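Side-chain contacts in voltage-sensor containing phosphatase (Ciona intestinalis, PDB 3V0D), which probably dephosphorylates phosphoinositides at the membrane in response to voltage, through a tensin-type phosphatase domain joined to a C2 domain: residues A[140-145]-A[183-188]; A[96-101]-A[134-139]; A[220-225]-A[279-284]; A[234-239]-A[273-278]; A[58-61]-A[66-69]. The protein carries 1 engineered substitution. All coordinates share one frame; numbering follows the deposited sequence.

Interaction 1. Residues A[140-145]-A[183-188]; sequences WLLEDG and GYFEKI
Phe185 meets Leu142 and Glu143 with the rim of its ring. Its CD2 lies 4.2 Å from Leu142 CD1, and its CZ 3.6 Å from Glu143 OE2; both partners sit near the ring plane. The backbone N of Glu143 also reaches this rim in plane, 4.0 Å from Phe185 CE2. Leu142 and the ring slide past one another in opposite directions, and the same Leu142 CD1 packs against Glu186 CB at 4.1 Å.

Glu143 crosses the ring at about a right angle. Its CG is anti to the backbone N (chi1 177°) and the chain then bends at chi2 (59°), which swings the carboxylate back beside the ring, the two planes 62° apart. An acid oxygen at the hydrogen-bearing rim of an aromatic ring is probably mildly favourable electrostatically.

These contacts join helix 131-143, which follows the signature loop of the tensin-type phosphatase domain, to helix 176-191, with the CA atoms of Leu142 and Glu186 7.1 Å apart. No hydrogen bond spans the two segments; the polar ends are fixed from outside. Glu143 OE1 forms a salt bridge with Lys111, while OE2 has a long, weak ion pair with Lys189. Glu186 OE1 accepts from the backbone N of Ala150, and OE2 pairs with Lys190. Helix 100-115 adds Leu104 against Phe185, and helix 150-161 adds Ala153 against Leu142.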
# COMPACT_ATOMS: atom_id res chain seq x y z
N TRP A 140 -8.92 -3.55 9.42
CA TRP A 140 -10.19 -3.62 10.17
C TRP A 140 -10.37 -4.96 10.86
O TRP A 140 -10.79 -5.02 12.00
CB TRP A 140 -11.38 -3.28 9.27
CG TRP A 140 -12.66 -3.53 9.99
CD1 TRP A 140 -13.52 -4.59 9.78
CD2 TRP A 140 -13.16 -2.82 11.11
NE1 TRP A 140 -14.55 -4.55 10.69
CE2 TRP A 140 -14.34 -3.49 11.52
CE3 TRP A 140 -12.74 -1.69 11.80
CZ2 TRP A 140 -15.09 -3.05 12.61
CZ3 TRP A 140 -13.49 -1.26 12.88
CH2 TRP A 140 -14.66 -1.94 13.27
N LEU A 141 -10.06 -6.05 10.15
CA LEU A 141 -10.23 -7.37 10.73
C LEU A 141 -9.34 -7.59 11.94
O LEU A 141 -9.74 -8.27 12.88
CB LEU A 141 -10.01 -8.45 9.68
CG LEU A 141 -11.05 -8.47 8.57
CD1 LEU A 141 -10.60 -9.41 7.45
CD2 LEU A 141 -12.47 -8.79 9.11
N LEU A 142 -8.14 -7.00 11.92
CA LEU A 142 -7.28 -7.00 13.09
C LEU A 142 -7.91 -6.19 14.22
O LEU A 142 -7.94 -6.61 15.38
CB LEU A 142 -5.91 -6.39 12.77
CG LEU A 142 -4.97 -7.22 11.93
CD1 LEU A 142 -3.75 -6.39 11.53
CD2 LEU A 142 -4.57 -8.50 12.66
N GLU A 143 -8.39 -4.99 13.90
CA GLU A 143 -9.04 -4.14 14.93
C GLU A 143 -10.22 -4.87 15.57
O GLU A 143 -10.42 -4.79 16.78
CB GLU A 143 -9.52 -2.83 14.31
CG GLU A 143 -10.26 -1.97 15.34
CD GLU A 143 -9.43 -1.61 16.57
OE1 GLU A 143 -10.03 -1.29 17.63
OE2 GLU A 143 -8.19 -1.65 16.48
N ASP A 144 -11.00 -5.56 14.75
CA ASP A 144 -12.20 -6.22 15.21
C ASP A 144 -11.90 -7.54 15.90
O ASP A 144 -12.81 -8.17 16.42
CB ASP A 144 -13.12 -6.45 14.00
CG ASP A 144 -14.59 -6.59 14.38
OD1 ASP A 144 -15.28 -7.36 13.68
OD2 ASP A 144 -15.04 -5.92 15.35
N GLY A 145 -10.65 -7.98 15.92
CA GLY A 145 -10.23 -9.14 16.70
C GLY A 145 -10.40 -10.49 16.05
O GLY A 145 -10.14 -11.48 16.68
N GLY A 183 1.09 -4.56 8.71
CA GLY A 183 1.98 -4.92 9.81
C GLY A 183 2.22 -3.76 10.76
O GLY A 183 2.27 -3.95 11.98
N TYR A 184 2.37 -2.55 10.23
CA TYR A 184 2.48 -1.38 11.07
C TYR A 184 1.24 -1.22 11.95
O TYR A 184 1.35 -0.90 13.14
CB TYR A 184 2.63 -0.12 10.23
CG TYR A 184 3.98 0.14 9.59
CD1 TYR A 184 4.09 1.15 8.63
CD2 TYR A 184 5.16 -0.54 9.95
CE1 TYR A 184 5.31 1.51 8.09
CE2 TYR A 184 6.39 -0.18 9.40
CZ TYR A 184 6.47 0.87 8.50
OH TYR A 184 7.66 1.29 7.96
N PHE A 185 0.04 -1.43 11.38
CA PHE A 185 -1.16 -1.34 12.18
C PHE A 185 -1.16 -2.39 13.31
O PHE A 185 -1.51 -2.08 14.45
CB PHE A 185 -2.42 -1.44 11.32
CG PHE A 185 -3.66 -1.29 12.15
CD1 PHE A 185 -3.94 -0.08 12.77
CD2 PHE A 185 -4.49 -2.38 12.40
CE1 PHE A 185 -5.03 0.03 13.65
CE2 PHE A 185 -5.58 -2.25 13.24
CZ PHE A 185 -5.86 -1.05 13.85
N GLU A 186 -0.77 -3.61 12.99
CA GLU A 186 -0.65 -4.64 14.02
C GLU A 186 0.26 -4.17 15.16
O GLU A 186 -0.06 -4.34 16.34
CB GLU A 186 -0.14 -5.93 13.40
CG GLU A 186 0.04 -7.07 14.43
CD GLU A 186 0.75 -8.31 13.89
OE1 GLU A 186 0.84 -8.50 12.68
OE2 GLU A 186 1.19 -9.14 14.72
N LYS A 187 1.41 -3.59 14.80
CA LYS A 187 2.36 -3.11 15.79
C LYS A 187 1.78 -1.97 16.62
O LYS A 187 2.03 -1.89 17.84
CB LYS A 187 3.66 -2.67 15.11
CG LYS A 187 4.77 -2.27 16.08
CD LYS A 187 6.14 -2.15 15.41
CE LYS A 187 6.66 -3.50 14.94
NZ LYS A 187 6.71 -4.52 16.04
N ILE A 188 1.04 -1.07 15.98
CA ILE A 188 0.40 0.02 16.68
C ILE A 188 -0.61 -0.51 17.72
O ILE A 188 -0.64 -0.06 18.87
CB ILE A 188 -0.25 0.98 15.67
CG1 ILE A 188 0.86 1.79 15.02
CG2 ILE A 188 -1.30 1.88 16.33
CD1 ILE A 188 0.46 2.55 13.78

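Interaction 2. Residues A[96-101]-A[134-139]; sequences NVPTLV and GTLVSS
Pro98 packs on Thr135 and Leu136 in a small, buried apolar contact of the phosphatase domain, where the loop entering helix 100-115 passes helix 131-143. The latter helix follows the phosphate-binding P-loop of the cysteine-phosphatase fold, and the centre of the contact is about 6 Å from that of the chain. The contact is modest in area, 102 Å² summed over both sides, but consistent in kind: every touching residue is buried and no direct hydrogen bond crosses.

The proline ring does the touching with two of its carbons. Pro98 CG approaches Leu136 CD1 at 4.1 Å, the two side chains sliding past each other in opposite directions, while Pro98 CD stands 4.3 Å from Thr135 CG2. Leu103 of helix 100-115 also packs on both Pro98 and Leu136. One residue beyond the proline, Thr99 takes the N-cap position of that helix, its OG1 accepting from the backbone N of Asp102.

A water supplies the polar link. It donates to Asn96 O at 2.9 Å and to Thr135 OG1 at 3.0 Å. Thr135 OG1 itself donates to Gly131 O in the preceding turn, so toward the water it acts as acceptor; its CG2 is the atom nearest Pro98. Gln178 of helix 176-191 gives Asn96 O a further donor. Farther along helix 131-143, Thr135 O accepts twice, from Ser139 N and from Ser139 OG at 2.9 Å, the two donors reaching it from opposite faces of the carbonyl plane.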
# COMPACT_ATOMS: atom_id res chain seq x y z
N ASN A 96 -0.32 2.07 -3.81
CA ASN A 96 0.35 2.75 -2.73
C ASN A 96 -0.44 2.57 -1.42
O ASN A 96 -1.33 1.71 -1.35
CB ASN A 96 0.59 4.23 -3.11
CG ASN A 96 1.68 4.34 -4.16
OD1 ASN A 96 2.87 4.33 -3.84
ND2 ASN A 96 1.31 4.44 -5.43
N VAL A 97 -0.08 3.32 -0.39
CA VAL A 97 -0.60 3.11 0.96
C VAL A 97 -1.18 4.39 1.51
O VAL A 97 -0.78 5.49 1.11
CB VAL A 97 0.50 2.58 1.94
CG1 VAL A 97 0.89 1.15 1.57
CG2 VAL A 97 1.70 3.51 2.00
N PRO A 98 -2.10 4.27 2.48
CA PRO A 98 -2.52 5.46 3.24
C PRO A 98 -1.38 5.89 4.18
O PRO A 98 -0.55 5.08 4.58
CB PRO A 98 -3.68 4.91 4.08
CG PRO A 98 -3.29 3.48 4.35
CD PRO A 98 -2.66 3.02 3.04
N THR A 99 -1.42 7.15 4.58
CA THR A 99 -0.58 7.54 5.70
C THR A 99 -1.07 6.79 6.95
O THR A 99 -2.24 6.41 7.04
CB THR A 99 -0.59 9.05 5.95
OG1 THR A 99 -1.92 9.44 6.34
CG2 THR A 99 -0.08 9.83 4.75
N LEU A 100 -0.18 6.63 7.94
CA LEU A 100 -0.64 6.01 9.19
C LEU A 100 -1.68 6.87 9.87
O LEU A 100 -2.64 6.32 10.42
CB LEU A 100 0.52 5.63 10.13
CG LEU A 100 1.40 4.48 9.65
CD1 LEU A 100 2.47 4.21 10.70
CD2 LEU A 100 0.61 3.20 9.37
N VAL A 101 -1.53 8.19 9.82
CA VAL A 101 -2.57 9.06 10.36
C VAL A 101 -3.91 8.75 9.69
O VAL A 101 -4.94 8.61 10.37
CB VAL A 101 -2.18 10.53 10.20
CG1 VAL A 101 -3.38 11.45 10.40
CG2 VAL A 101 -1.07 10.87 11.17
N GLY A 134 -7.72 -4.30 0.29
CA GLY A 134 -7.21 -5.32 1.20
C GLY A 134 -6.42 -4.73 2.35
O GLY A 134 -6.41 -5.28 3.45
N THR A 135 -5.72 -3.62 2.13
CA THR A 135 -4.94 -2.99 3.19
C THR A 135 -5.89 -2.57 4.32
O THR A 135 -5.62 -2.81 5.51
CB THR A 135 -4.20 -1.74 2.65
OG1 THR A 135 -3.41 -2.08 1.51
CG2 THR A 135 -3.30 -1.14 3.69
N LEU A 136 -7.00 -1.91 3.96
CA LEU A 136 -7.92 -1.42 4.99
C LEU A 136 -8.82 -2.53 5.54
O LEU A 136 -9.11 -2.52 6.73
CB LEU A 136 -8.72 -0.21 4.50
CG LEU A 136 -8.00 1.14 4.71
CD1 LEU A 136 -6.69 1.23 3.92
CD2 LEU A 136 -8.91 2.30 4.40
N VAL A 137 -9.28 -3.44 4.69
CA VAL A 137 -10.08 -4.54 5.19
C VAL A 137 -9.28 -5.37 6.19
O VAL A 137 -9.77 -5.74 7.26
CB VAL A 137 -10.64 -5.44 4.06
CG1 VAL A 137 -11.23 -6.72 4.64
CG2 VAL A 137 -11.67 -4.72 3.23
N SER A 138 -8.02 -5.68 5.85
CA SER A 138 -7.21 -6.51 6.74
C SER A 138 -6.94 -5.78 8.05
O SER A 138 -6.97 -6.38 9.11
CB SER A 138 -5.90 -6.91 6.05
OG SER A 138 -6.14 -7.68 4.89
N SER A 139 -6.68 -4.48 7.97
CA SER A 139 -6.48 -3.70 9.20
C SER A 139 -7.76 -3.73 10.05
O SER A 139 -7.68 -3.87 11.28
CB SER A 139 -6.09 -2.26 8.85
OG SER A 139 -4.83 -2.21 8.20
O HOH W 1 -3.35 0.79 0.51

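Interaction 3. Residues A[220-225]-A[279-284]; sequences GSDLSM and KSLPRG
The backbones bearing Asp222 and Leu281 stay well apart, their CA atoms 9.6 Å from each other, so the contact depends on side-chain length. Residues 220-223 form a type I beta turn, closed by Leu223 N donating to Gly220 O at 3.1 Å, after which the chain enters strand 223-229. Segment 279-284 has no regular structure, but is extended at Leu281.

Leu281 points toward the turn, and with CG anti to its own N (chi1 -175°) it presents one methyl to two residues. Leu281 CD2 lies 4.2 Å from Asp222 OD2 and 4.4 Å from Leu223 CD2. Both contacts are loose, and only 58 Å² is buried in all. The oxygen that Leu281 CD2 approaches has its polar partner outside the pair: Asp222 OD2 is hydrogen-bonded to Ser276 OG, and OD1 accepts from the backbone N of Arg217. These two bonds restrain the carboxylate. Leu281 also touches Ser276 and Tyr323, whereas Leu223 reaches Ile209 in strand 202-210 of the facing sheet.

The leucine thus ties a strand-connecting loop to the end of the beta sandwich of a PTEN-type C2 domain. By its place between strands 269-276 and 290-295, the loop probably corresponds to the CBR3 loop of PTEN, which takes part in membrane binding.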
# COMPACT_ATOMS: atom_id res chain seq x y z
N GLY A 220 24.83 0.81 -10.92
CA GLY A 220 24.22 2.00 -10.34
C GLY A 220 24.18 3.21 -11.25
O GLY A 220 23.49 4.17 -10.94
N SER A 221 24.90 3.20 -12.38
CA SER A 221 25.07 4.40 -13.17
C SER A 221 23.79 4.88 -13.82
O SER A 221 23.69 6.06 -14.17
CB SER A 221 26.16 4.20 -14.24
OG SER A 221 25.77 3.23 -15.21
N ASP A 222 22.81 3.99 -14.03
CA ASP A 222 21.55 4.38 -14.63
C ASP A 222 20.54 4.91 -13.60
O ASP A 222 19.49 5.40 -14.00
CB ASP A 222 20.91 3.18 -15.37
CG ASP A 222 20.81 1.94 -14.49
OD1 ASP A 222 21.88 1.42 -14.11
OD2 ASP A 222 19.69 1.50 -14.17
N LEU A 223 20.82 4.78 -12.31
CA LEU A 223 19.80 4.96 -11.28
C LEU A 223 19.72 6.37 -10.73
O LEU A 223 20.73 7.09 -10.61
CB LEU A 223 20.04 3.98 -10.12
CG LEU A 223 19.90 2.49 -10.46
CD1 LEU A 223 20.26 1.65 -9.24
CD2 LEU A 223 18.50 2.14 -10.97
N SER A 224 18.51 6.71 -10.31
CA SER A 224 18.26 7.90 -9.52
C SER A 224 17.26 7.52 -8.43
O SER A 224 16.55 6.52 -8.55
CB SER A 224 17.77 9.07 -10.38
OG SER A 224 16.67 8.68 -11.15
N MET A 225 17.21 8.33 -7.38
CA MET A 225 16.35 8.05 -6.23
C MET A 225 15.61 9.32 -5.86
O MET A 225 16.24 10.36 -5.68
CB MET A 225 17.18 7.56 -5.05
CG MET A 225 16.34 7.17 -3.84
SD MET A 225 17.32 6.69 -2.41
CE MET A 225 17.94 8.29 -1.90
N LYS A 279 17.01 1.17 -20.76
CA LYS A 279 15.91 0.59 -21.55
C LYS A 279 15.73 -0.93 -21.33
O LYS A 279 14.86 -1.55 -21.95
CB LYS A 279 16.09 0.93 -23.04
CG LYS A 279 16.07 2.42 -23.33
CD LYS A 279 14.80 3.11 -22.83
CE LYS A 279 14.46 4.35 -23.67
NZ LYS A 279 15.42 5.49 -23.50
N SER A 280 16.55 -1.52 -20.46
CA SER A 280 16.50 -2.95 -20.13
C SER A 280 16.00 -3.18 -18.72
O SER A 280 16.02 -4.30 -18.23
CB SER A 280 17.88 -3.59 -20.27
OG SER A 280 18.29 -3.66 -21.63
N LEU A 281 15.57 -2.13 -18.03
CA LEU A 281 15.04 -2.32 -16.70
C LEU A 281 13.55 -1.92 -16.75
O LEU A 281 13.22 -0.75 -16.81
CB LEU A 281 15.85 -1.50 -15.70
CG LEU A 281 15.46 -1.71 -14.24
CD1 LEU A 281 15.56 -3.17 -13.82
CD2 LEU A 281 16.31 -0.85 -13.33
N PRO A 282 12.63 -2.91 -16.72
CA PRO A 282 11.22 -2.56 -16.86
C PRO A 282 10.70 -1.70 -15.70
O PRO A 282 11.17 -1.77 -14.57
CB PRO A 282 10.51 -3.92 -16.87
CG PRO A 282 11.58 -4.88 -17.36
CD PRO A 282 12.84 -4.37 -16.72
N ARG A 283 9.68 -0.90 -15.99
CA ARG A 283 8.90 -0.25 -14.95
C ARG A 283 7.74 -1.13 -14.53
O ARG A 283 7.14 -1.82 -15.36
CB ARG A 283 8.38 1.10 -15.44
CG ARG A 283 9.46 2.05 -15.89
CD ARG A 283 8.87 3.37 -16.38
NE ARG A 283 9.93 4.21 -16.92
CZ ARG A 283 9.77 5.46 -17.37
NH1 ARG A 283 8.57 6.04 -17.35
NH2 ARG A 283 10.82 6.12 -17.84
N GLY A 284 7.42 -1.12 -13.24
CA GLY A 284 6.26 -1.82 -12.70
C GLY A 284 5.18 -0.82 -12.38
O GLY A 284 4.89 0.08 -13.17

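Interaction 4. Residues A[234-239]-A[273-278]; sequences VLLCKF and RFMSTS
Met275, Leu236 and Phe274 have the most surface buried here, in a contact within one sheet of the C2 beta sandwich. Strands 232-238 and 269-276 are not direct neighbours: strand 223-229 runs between them, antiparallel to both, and the closest CA atoms, of Leu236 and Arg273, are 9.5 Å apart. Side chains must therefore meet across the middle strand, and they do so as two separate pairs.

In the first pair, Met275 CE lies 3.9 Å from Leu236 CD1. The methionine bends at chi3 (-72°), turning its methyl toward the leucine, and the two side chains cross at about a right angle. Leu236 has CG anti to the backbone N (chi1 -178°), which carries its branch toward the methionine. Met275 also touches Ser224 of the middle strand. Met275 is modelled in two conformers, so the Leu236 pairing holds for the one described and is uncertain for the other.

Phe274 forms the second pair, with Phe239, whose neighbours Cys245, Leu247 and Cys258 belong to the other sheet. That places this pair toward the sandwich interior, whereas Leu236 and Met275 are each partly exposed. Phe274 is further held by stacking with Phe290 and by contact with Met225. Phe239 CZ comes to the edge of the Phe274 ring, near its plane, 4.4 Å from Phe274 CE2; the same CE2 approaches the Phe239 ring obliquely.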
# COMPACT_ATOMS: atom_id res chain seq x y z
N VAL A 234 10.86 15.76 -2.01
CA VAL A 234 11.70 16.49 -1.07
C VAL A 234 13.20 16.28 -1.35
O VAL A 234 14.00 17.06 -0.86
CB VAL A 234 11.35 16.25 0.42
CG1 VAL A 234 9.90 16.68 0.68
CG2 VAL A 234 11.56 14.81 0.81
N LEU A 235 13.58 15.27 -2.15
CA LEU A 235 14.98 15.11 -2.56
C LEU A 235 15.02 14.28 -3.83
O LEU A 235 14.22 13.33 -4.00
CB LEU A 235 15.81 14.40 -1.48
CG LEU A 235 17.33 14.44 -1.67
CD1 LEU A 235 17.86 15.86 -1.55
CD2 LEU A 235 18.02 13.53 -0.70
N LEU A 236 15.95 14.63 -4.71
CA LEU A 236 16.26 13.83 -5.88
C LEU A 236 17.77 13.64 -5.93
O LEU A 236 18.54 14.62 -5.83
CB LEU A 236 15.77 14.52 -7.15
CG LEU A 236 16.00 13.75 -8.45
CD1 LEU A 236 15.30 12.38 -8.47
CD2 LEU A 236 15.54 14.61 -9.63
N CYS A 237 18.19 12.39 -6.08
CA CYS A 237 19.61 12.03 -6.20
C CYS A 237 19.81 11.34 -7.54
O CYS A 237 19.07 10.42 -7.88
CB CYS A 237 20.02 11.04 -5.12
SG CYS A 237 19.74 11.64 -3.42
N LYS A 238 20.83 11.76 -8.29
CA LYS A 238 21.15 11.13 -9.58
C LYS A 238 22.55 10.56 -9.44
O LYS A 238 23.51 11.30 -9.24
CB LYS A 238 21.03 12.11 -10.75
CG LYS A 238 19.71 12.87 -10.77
CD LYS A 238 19.61 13.80 -11.95
CE LYS A 238 18.33 14.59 -11.89
NZ LYS A 238 18.11 15.43 -13.09
N PHE A 239 22.64 9.24 -9.47
CA PHE A 239 23.85 8.57 -8.96
C PHE A 239 25.09 8.81 -9.80
O PHE A 239 26.15 9.13 -9.25
CB PHE A 239 23.59 7.06 -8.84
CG PHE A 239 22.59 6.64 -7.78
CD1 PHE A 239 21.88 7.55 -6.97
CD2 PHE A 239 22.36 5.27 -7.60
CE1 PHE A 239 20.97 7.09 -6.02
CE2 PHE A 239 21.45 4.81 -6.68
CZ PHE A 239 20.75 5.72 -5.88
N ARG A 273 11.37 6.27 -4.46
CA ARG A 273 11.23 5.73 -5.82
C ARG A 273 12.59 5.68 -6.48
O ARG A 273 13.37 6.64 -6.41
CB ARG A 273 10.32 6.62 -6.66
CG ARG A 273 8.89 6.70 -6.11
CD ARG A 273 8.04 7.73 -6.89
NE ARG A 273 7.79 7.29 -8.27
CZ ARG A 273 8.38 7.78 -9.35
NH1 ARG A 273 9.23 8.80 -9.27
NH2 ARG A 273 8.11 7.23 -10.52
N PHE A 274 12.87 4.58 -7.16
CA PHE A 274 14.11 4.42 -7.92
C PHE A 274 13.76 4.39 -9.39
O PHE A 274 12.95 3.56 -9.84
CB PHE A 274 14.86 3.15 -7.50
CG PHE A 274 15.36 3.22 -6.11
CD1 PHE A 274 14.50 2.95 -5.04
CD2 PHE A 274 16.67 3.59 -5.83
CE1 PHE A 274 14.93 3.03 -3.73
CE2 PHE A 274 17.13 3.67 -4.49
CZ PHE A 274 16.22 3.40 -3.44
N MET A 275 14.39 5.30 -10.13
CA MET A 275 14.19 5.46 -11.58
C MET A 275 15.46 5.05 -12.31
O MET A 275 16.54 5.04 -11.71
CB MET A 275 13.82 6.91 -11.88
CG MET A 275 12.44 7.28 -11.33
SD MET A 275 12.07 9.03 -11.33
CE MET A 275 13.14 9.54 -10.00
N SER A 276 15.31 4.74 -13.59
CA SER A 276 16.46 4.32 -14.37
C SER A 276 16.42 4.85 -15.77
O SER A 276 15.36 4.91 -16.40
CB SER A 276 16.48 2.79 -14.44
OG SER A 276 17.50 2.32 -15.29
N THR A 277 17.59 5.21 -16.29
CA THR A 277 17.72 5.55 -17.70
C THR A 277 17.87 4.31 -18.59
O THR A 277 17.92 4.44 -19.81
CB THR A 277 18.93 6.47 -17.92
OG1 THR A 277 20.09 5.81 -17.45
CG2 THR A 277 18.74 7.81 -17.22
N SER A 278 17.97 3.12 -18.00
CA SER A 278 18.16 1.90 -18.77
C SER A 278 16.89 1.44 -19.45
O SER A 278 15.85 1.27 -18.79
CB SER A 278 18.63 0.76 -17.88
OG SER A 278 18.61 -0.46 -18.61

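Interaction 5. Residues A[58-61]-A[66-69]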
# COMPACT_ATOMS: atom_id res chain seq x y z
N PHE A 58 -28.30 -1.62 -4.37
CA PHE A 58 -27.94 -2.75 -3.54
C PHE A 58 -27.94 -2.38 -2.06
O PHE A 58 -28.53 -3.07 -1.23
CB PHE A 58 -26.56 -3.28 -3.97
CG PHE A 58 -26.05 -4.45 -3.15
CD1 PHE A 58 -26.28 -5.76 -3.57
CD2 PHE A 58 -25.37 -4.24 -1.94
CE1 PHE A 58 -25.82 -6.84 -2.81
CE2 PHE A 58 -24.92 -5.31 -1.16
CZ PHE A 58 -25.14 -6.62 -1.60
N PHE A 59 -27.23 -1.31 -1.72
CA PHE A 59 -27.11 -0.93 -0.31
C PHE A 59 -28.41 -0.45 0.31
O PHE A 59 -28.74 -0.82 1.43
CB PHE A 59 -25.95 0.05 -0.13
CG PHE A 59 -24.64 -0.67 -0.19
CD1 PHE A 59 -24.22 -1.41 0.91
CD2 PHE A 59 -23.88 -0.67 -1.35
CE1 PHE A 59 -23.07 -2.16 0.86
CE2 PHE A 59 -22.72 -1.42 -1.41
CZ PHE A 59 -22.30 -2.16 -0.30
N LYS A 60 -29.17 0.34 -0.45
CA LYS A 60 -30.45 0.82 0.04
C LYS A 60 -31.45 -0.33 0.24
O LYS A 60 -32.30 -0.26 1.14
CB LYS A 60 -31.01 1.84 -0.93
CG LYS A 60 -30.23 3.13 -0.89
CD LYS A 60 -30.79 4.13 -1.86
CE LYS A 60 -29.86 5.31 -2.04
NZ LYS A 60 -30.02 5.88 -3.41
N THR A 61 -31.34 -1.37 -0.58
CA THR A 61 -32.24 -2.53 -0.53
C THR A 61 -31.85 -3.53 0.55
O THR A 61 -32.70 -3.99 1.32
CB THR A 61 -32.28 -3.26 -1.90
OG1 THR A 61 -32.73 -2.35 -2.91
CG2 THR A 61 -33.22 -4.49 -1.88
N LYS A 66 -28.13 1.28 7.16
CA LYS A 66 -27.17 0.54 7.99
C LYS A 66 -25.88 0.27 7.24
O LYS A 66 -25.18 -0.72 7.54
CB LYS A 66 -27.80 -0.76 8.50
CG LYS A 66 -28.88 -0.51 9.56
CD LYS A 66 -29.17 -1.77 10.38
CE LYS A 66 -30.49 -1.68 11.09
NZ LYS A 66 -30.54 -0.56 12.05
N PHE A 67 -25.52 1.14 6.30
CA PHE A 67 -24.25 0.98 5.59
C PHE A 67 -23.39 2.24 5.63
O PHE A 67 -23.89 3.37 5.74
CB PHE A 67 -24.48 0.54 4.14
CG PHE A 67 -25.18 1.57 3.29
CD1 PHE A 67 -24.44 2.56 2.64
CD2 PHE A 67 -26.57 1.59 3.16
CE1 PHE A 67 -25.07 3.53 1.87
CE2 PHE A 67 -27.20 2.57 2.38
CZ PHE A 67 -26.44 3.53 1.75
N ARG A 68 -22.08 2.03 5.46
CA ARG A 68 -21.12 3.11 5.27
C ARG A 68 -20.19 2.66 4.16
O ARG A 68 -19.70 1.52 4.18
CB ARG A 68 -20.38 3.42 6.55
CG ARG A 68 -19.54 4.67 6.56
CD ARG A 68 -19.35 5.13 7.99
NE ARG A 68 -18.60 6.36 8.12
CZ ARG A 68 -19.08 7.56 7.81
NH1 ARG A 68 -20.31 7.67 7.31
NH2 ARG A 68 -18.32 8.64 8.01
N ILE A 69 -19.93 3.55 3.21
CA ILE A 69 -19.07 3.27 2.05
C ILE A 69 -17.75 3.99 2.22
O ILE A 69 -17.74 5.17 2.56
CB ILE A 69 -19.75 3.78 0.75
CG1 ILE A 69 -21.22 3.34 0.63
CG2 ILE A 69 -18.91 3.39 -0.48
CD1 ILE A 69 -21.43 1.84 0.60
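The Phe59 ring is covered on both faces. Ile69 CD1 sits over the centre of one, 3.9 Å from the centroid and almost on the ring normal, and Phe58 CD2 lies 3.8 Å above the other. The Phe67 ring receives Phe59 CB over its face, 3.6 Å from the centroid and 10° off the normal. Ile69 CD1 on Phe59 and Phe59 CB on Phe67 are CH-pi contacts. The two phenylalanine rings themselves meet obliquely, with centroids 5.4 Å apart and planes at 46°, which qualifies as neither a stack nor a T-shape.

Phe67 reaches this position because its CG stands between the backbone N and the carbonyl carbon (chi1 66°), laying the ring against the helix backbone. Phe67 CD2 consequently comes 3.7 Å from Phe59 O, and Lys60 N approaches Phe67 CE2 at 4.1 Å. Lys60 contributes only at the margin; its NZ is hydrogen-bonded to Lys82 O.

Helix 52-62 is thereby packed on strand 67-73, which follows after a short connection in the phosphatase domain. Ala123 lies against both Phe59 and Ile69, Met37 of strand 34-41 touches the same two residues, and His86 meets Phe67 edge-to-face.

No hydrogen bond crosses between the segments. Attachment of the helix here rests on dispersion and CH-pi contacts: the strand holds Phe59 through the face under Ile69 CD1, Phe58 of the same helix backs the other face, and Phe67 fits the Phe59 methylene.

Interactions 1, 2 and 5 belong to the phosphatase domain, interactions 3 and 4 to the C2 domain. Interactions 1 and 2 share helix 131-143 and touch, Phe185 CE2 lying 3.3 Å from Ser139 O; the second is fully buried and includes a water bridge, whereas the first is partly buried and has charged side chains at its margin. Interaction 5, buried apart from the exposed Lys60, is the one with CH-pi contacts over ring faces. Interactions 3 and 4 share the Asp222-Ser276 hydrogen bond, and their centres are about 8 Å apart. Interaction 4, partly buried, spans a strand within a sheet; interaction 3, whose touching residues are buried, ties down a loop.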